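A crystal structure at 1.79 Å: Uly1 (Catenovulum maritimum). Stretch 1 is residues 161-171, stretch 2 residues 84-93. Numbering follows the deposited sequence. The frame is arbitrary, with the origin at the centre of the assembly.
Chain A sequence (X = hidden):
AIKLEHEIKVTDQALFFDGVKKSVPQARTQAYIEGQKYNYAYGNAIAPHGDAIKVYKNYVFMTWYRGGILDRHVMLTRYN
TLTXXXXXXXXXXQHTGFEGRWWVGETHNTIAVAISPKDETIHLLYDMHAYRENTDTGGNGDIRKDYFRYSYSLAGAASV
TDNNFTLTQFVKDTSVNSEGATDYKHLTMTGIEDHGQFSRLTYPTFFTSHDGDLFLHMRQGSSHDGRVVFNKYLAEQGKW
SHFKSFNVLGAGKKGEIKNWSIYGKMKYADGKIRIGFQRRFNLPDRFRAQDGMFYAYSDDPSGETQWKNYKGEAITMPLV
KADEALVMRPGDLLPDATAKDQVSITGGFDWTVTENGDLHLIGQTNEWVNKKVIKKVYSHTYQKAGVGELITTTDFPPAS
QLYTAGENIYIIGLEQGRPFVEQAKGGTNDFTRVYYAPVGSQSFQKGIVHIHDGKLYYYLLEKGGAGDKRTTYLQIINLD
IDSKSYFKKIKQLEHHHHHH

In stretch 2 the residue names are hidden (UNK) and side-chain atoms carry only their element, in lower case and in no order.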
# COMPACT_ATOMS: atom_id res chain seq x y z
N THR A 161 -8.53 -25.40 10.08
CA THR A 161 -9.91 -25.11 10.44
C THR A 161 -9.99 -23.88 11.33
O THR A 161 -9.00 -23.46 11.93
CB THR A 161 -10.55 -26.31 11.16
OG1 THR A 161 -9.78 -26.61 12.33
CG2 THR A 161 -10.59 -27.53 10.25
N ASP A 162 -11.19 -23.30 11.42
CA ASP A 162 -11.38 -22.09 12.22
C ASP A 162 -10.90 -22.28 13.65
O ASP A 162 -10.24 -21.40 14.21
CB ASP A 162 -12.85 -21.67 12.23
CG ASP A 162 -13.31 -21.06 10.92
OD1 ASP A 162 -12.46 -20.85 10.03
OD2 ASP A 162 -14.53 -20.77 10.79
N ASN A 163 -11.23 -23.42 14.27
CA ASN A 163 -10.85 -23.57 15.68
C ASN A 163 -9.34 -23.69 15.85
O ASN A 163 -8.85 -23.48 16.96
CB ASN A 163 -11.54 -24.78 16.31
CG ASN A 163 -11.13 -26.07 15.66
OD1 ASN A 163 -11.31 -26.25 14.45
ND2 ASN A 163 -10.58 -27.00 16.45
N ASN A 164 -8.61 -24.04 14.80
CA ASN A 164 -7.16 -24.11 14.87
C ASN A 164 -6.48 -22.84 14.37
O ASN A 164 -5.24 -22.76 14.40
CB ASN A 164 -6.65 -25.32 14.07
CG ASN A 164 -7.12 -26.64 14.66
OD1 ASN A 164 -7.52 -27.55 13.94
ND2 ASN A 164 -7.08 -26.74 15.98
N PHE A 165 -7.25 -21.85 13.91
CA PHE A 165 -6.69 -20.60 13.39
C PHE A 165 -6.42 -19.68 14.57
O PHE A 165 -7.21 -18.81 14.93
CB PHE A 165 -7.63 -19.96 12.38
CG PHE A 165 -7.01 -18.83 11.61
CD1 PHE A 165 -6.12 -19.08 10.58
CD2 PHE A 165 -7.33 -17.52 11.91
CE1 PHE A 165 -5.54 -18.03 9.87
CE2 PHE A 165 -6.75 -16.45 11.19
CZ PHE A 165 -5.85 -16.72 10.18
N THR A 166 -5.27 -19.92 15.22
CA THR A 166 -4.91 -19.23 16.45
C THR A 166 -3.44 -18.83 16.38
O THR A 166 -2.72 -19.19 15.45
CB THR A 166 -5.11 -20.10 17.69
OG1 THR A 166 -4.08 -21.10 17.72
CG2 THR A 166 -6.50 -20.78 17.72
N LEU A 167 -2.99 -18.12 17.42
CA LEU A 167 -1.59 -17.76 17.56
C LEU A 167 -0.66 -18.97 17.56
O LEU A 167 0.53 -18.82 17.28
CB LEU A 167 -1.41 -16.96 18.85
CG LEU A 167 -0.56 -15.70 18.92
CD1 LEU A 167 -0.75 -14.84 17.68
CD2 LEU A 167 -0.94 -14.95 20.18
N THR A 168 -1.18 -20.17 17.87
CA THR A 168 -0.38 -21.39 17.79
C THR A 168 0.22 -21.58 16.40
O THR A 168 1.28 -22.20 16.26
CB THR A 168 -1.24 -22.61 18.17
OG1 THR A 168 -1.71 -22.45 19.52
CG2 THR A 168 -0.43 -23.88 18.09
N GLN A 169 -0.43 -21.04 15.37
CA GLN A 169 0.04 -21.16 14.00
C GLN A 169 1.22 -20.23 13.69
O GLN A 169 1.83 -20.38 12.63
CB GLN A 169 -1.09 -20.86 13.02
CG GLN A 169 -2.16 -21.94 13.01
CD GLN A 169 -1.55 -23.30 12.79
OE1 GLN A 169 -1.10 -23.61 11.69
NE2 GLN A 169 -1.50 -24.12 13.84
N PHE A 170 1.54 -19.30 14.57
CA PHE A 170 2.55 -18.30 14.25
C PHE A 170 3.83 -18.58 15.02
O PHE A 170 3.82 -19.21 16.09
CB PHE A 170 2.03 -16.89 14.51
CG PHE A 170 1.14 -16.40 13.40
CD1 PHE A 170 -0.17 -16.84 13.32
CD2 PHE A 170 1.66 -15.60 12.39
CE1 PHE A 170 -0.99 -16.44 12.27
CE2 PHE A 170 0.86 -15.19 11.34
CZ PHE A 170 -0.48 -15.61 11.28
N VAL A 171 4.94 -18.13 14.45
CA VAL A 171 6.28 -18.53 14.88
C VAL A 171 6.84 -17.44 15.78
O VAL A 171 6.94 -16.27 15.37
CB VAL A 171 7.20 -18.79 13.69
CG1 VAL A 171 8.59 -19.21 14.19
CG2 VAL A 171 6.61 -19.85 12.78
N UNK A 84 -19.22 -18.91 5.13
CA UNK A 84 -19.73 -17.66 5.66
C UNK A 84 -19.24 -17.32 7.05
O UNK A 84 -19.70 -16.33 7.62
N UNK A 85 -18.30 -18.09 7.61
CA UNK A 85 -17.83 -17.87 8.97
C UNK A 85 -16.48 -17.17 8.98
O UNK A 85 -15.71 -17.26 8.02
c UNK A 85 -18.98 -20.06 9.58
c UNK A 85 -21.39 -20.23 10.28
c UNK A 85 -17.72 -19.20 9.73
n UNK A 85 -22.09 -19.24 9.39
c UNK A 85 -19.99 -19.78 10.68
N UNK A 86 -16.19 -16.49 10.08
CA UNK A 86 -14.95 -15.76 10.26
C UNK A 86 -14.32 -16.12 11.59
O UNK A 86 -15.02 -16.46 12.56
o UNK A 86 -15.80 -13.87 8.99
c UNK A 86 -15.17 -14.24 10.20
N UNK A 87 -12.99 -16.05 11.63
CA UNK A 87 -12.21 -16.26 12.84
C UNK A 87 -11.11 -15.20 12.87
O UNK A 87 -10.55 -14.85 11.83
c UNK A 87 -11.61 -17.69 12.89
c UNK A 87 -10.88 -18.02 11.60
c UNK A 87 -10.69 -17.86 14.10
N UNK A 88 -10.81 -14.70 14.06
CA UNK A 88 -9.84 -13.62 14.21
C UNK A 88 -8.76 -14.01 15.21
O UNK A 88 -9.03 -14.71 16.19
o UNK A 88 -11.42 -11.91 13.56
c UNK A 88 -9.59 -11.20 14.94
c UNK A 88 -10.57 -12.33 14.63
N UNK A 89 -7.54 -13.56 14.95
CA UNK A 89 -6.39 -13.77 15.83
C UNK A 89 -5.95 -12.42 16.35
O UNK A 89 -5.77 -11.48 15.57
c UNK A 89 -5.61 -15.87 14.64
c UNK A 89 -4.49 -16.56 13.82
c UNK A 89 -5.22 -14.46 15.11
c UNK A 89 -4.00 -14.49 16.02
N UNK A 90 -5.78 -12.31 17.67
CA UNK A 90 -5.23 -11.12 18.29
C UNK A 90 -3.73 -11.30 18.50
O UNK A 90 -3.31 -12.27 19.15
c UNK A 90 -5.31 -9.64 20.35
c UNK A 90 -5.92 -10.81 19.62
o UNK A 90 -5.08 -8.95 22.61
o UNK A 90 -6.93 -9.99 22.06
c UNK A 90 -5.81 -9.52 21.78
N UNK A 91 -2.95 -10.38 17.99
CA UNK A 91 -1.51 -10.41 18.18
C UNK A 91 -1.12 -9.51 19.35
O UNK A 91 -1.80 -8.52 19.64
c UNK A 91 0.46 -11.84 15.80
c UNK A 91 -1.64 -12.30 14.07
c UNK A 91 -0.78 -9.96 16.91
c UNK A 91 0.54 -12.87 14.86
c UNK A 91 -0.67 -11.04 15.88
c UNK A 91 -1.72 -11.28 15.01
c UNK A 91 -0.50 -13.09 14.00
N UNK A 92 -0.04 -9.85 20.06
CA UNK A 92 0.34 -9.05 21.23
C UNK A 92 0.71 -7.62 20.90
O UNK A 92 0.51 -6.74 21.73
c UNK A 92 1.40 -11.22 21.31
c UNK A 92 0.67 -11.14 19.98
c UNK A 92 1.54 -9.82 21.81
N UNK A 93 1.27 -7.37 19.71
CA UNK A 93 1.75 -6.03 19.40
C UNK A 93 0.61 -5.02 19.35
O UNK A 93 -0.47 -5.30 18.81
c UNK A 93 4.56 -3.05 17.90
n UNK A 93 3.64 -2.69 17.01
c UNK A 93 3.08 -4.68 17.74
c UNK A 93 2.71 -3.69 16.90
n UNK A 93 4.23 -4.25 18.36
c UNK A 93 2.46 -6.01 18.06
O HOH W 1 -8.45 -17.39 16.87

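Position 84 has no side-chain atoms. Its backbone angles, phi 76° and psi 7°, would jam a CB against the carbonyl O of the residue before. Nothing of stretch 1 comes near. The residue is Gly-84.

Position 85 carries four carbons in a row ending in a nitrogen. Its CB points toward stretch 1 and lies 3.7 Å from Asp-162 OD2, but the chain then leads away. An unbranched chain with a terminal nitrogen is lysine, Lys-85. Its amino group does not pair with Asp-162; it is hydrogen-bonded to a residue just outside the stretches.

Position 86 has one carbon and one oxygen. Its CB points away from stretch 1, and no atom of the side chain comes close to it. This is Ser-86, which is exposed.

Position 87 shows three carbons, one carrying the other two. Its CB points toward stretch 1, and the side chain touches Asp-162 and Phe-165. The branch at the first carbon and the absence of other elements give Val-87. CG1 lies 3.6 Å from Phe-165 CD2, and CG2 lies 3.6 Å from Asp-162 O.

Position 88 has one carbon carrying an oxygen and a carbon. Its CB points away from stretch 1, and its oxygen is hydrogen-bonded elsewhere in the structure. Carbon and oxygen on one branch point make it Thr-88. Its backbone O faces a different task: water 1 donates to Thr-88 O at 2.8 Å and to Phe-165 O at 2.7 Å, and so bridges the two backbones.

Position 89 has four carbons, forked at the first, with one arm two carbons long. It is buried and reaches Phe-165, Thr-166, Leu-167 and Phe-170. Four carbons, a fork at the first and one arm two carbons long give Ile-89. CD1 sits over one face of the Phe-165 ring, 3.5 Å from Phe-165 CE2, and is 3.8 Å from Phe-170 CE1. CG2 is 3.7 Å from Leu-167 CD1.

Position 90 has three carbons, the third carrying two oxygens. Its CB points away from stretch 1. This carboxylate is Glu-90. Its backbone O lies 3.7 Å from Leu-167 CD2.

Position 91 has one carbon followed by a ring of six carbons, with no oxygen on the ring. The ring touches Leu-167 and Phe-170. It is Phe-91. Leu-167 CD1 lies over one face, 3.7 Å from Phe-91 CE2. The edge of the ring meets the face of Phe-170, with the planes at 87°.

Position 92 has three carbons closing a ring onto the backbone N. That ring is Pro-92. Its CD is 4.1 Å from Leu-167 CD2, and the chain turns a corner here.

Position 93 has one carbon and a five-membered ring of three carbons and two nitrogens. It is His-93, out of reach of stretch 1.

The contact is mainly apolar. No direct hydrogen bond crosses it. Val-87 and Ile-89 alternate with neighbours whose CA-to-CB bonds point away from stretch 1, so one side of the strand packs on stretch 1. Phe-91 adds a second set of contacts to Leu-167 and Phe-170, which Ile-89 also touches.

Stretch 2 84-93: GKSVTIEFPH
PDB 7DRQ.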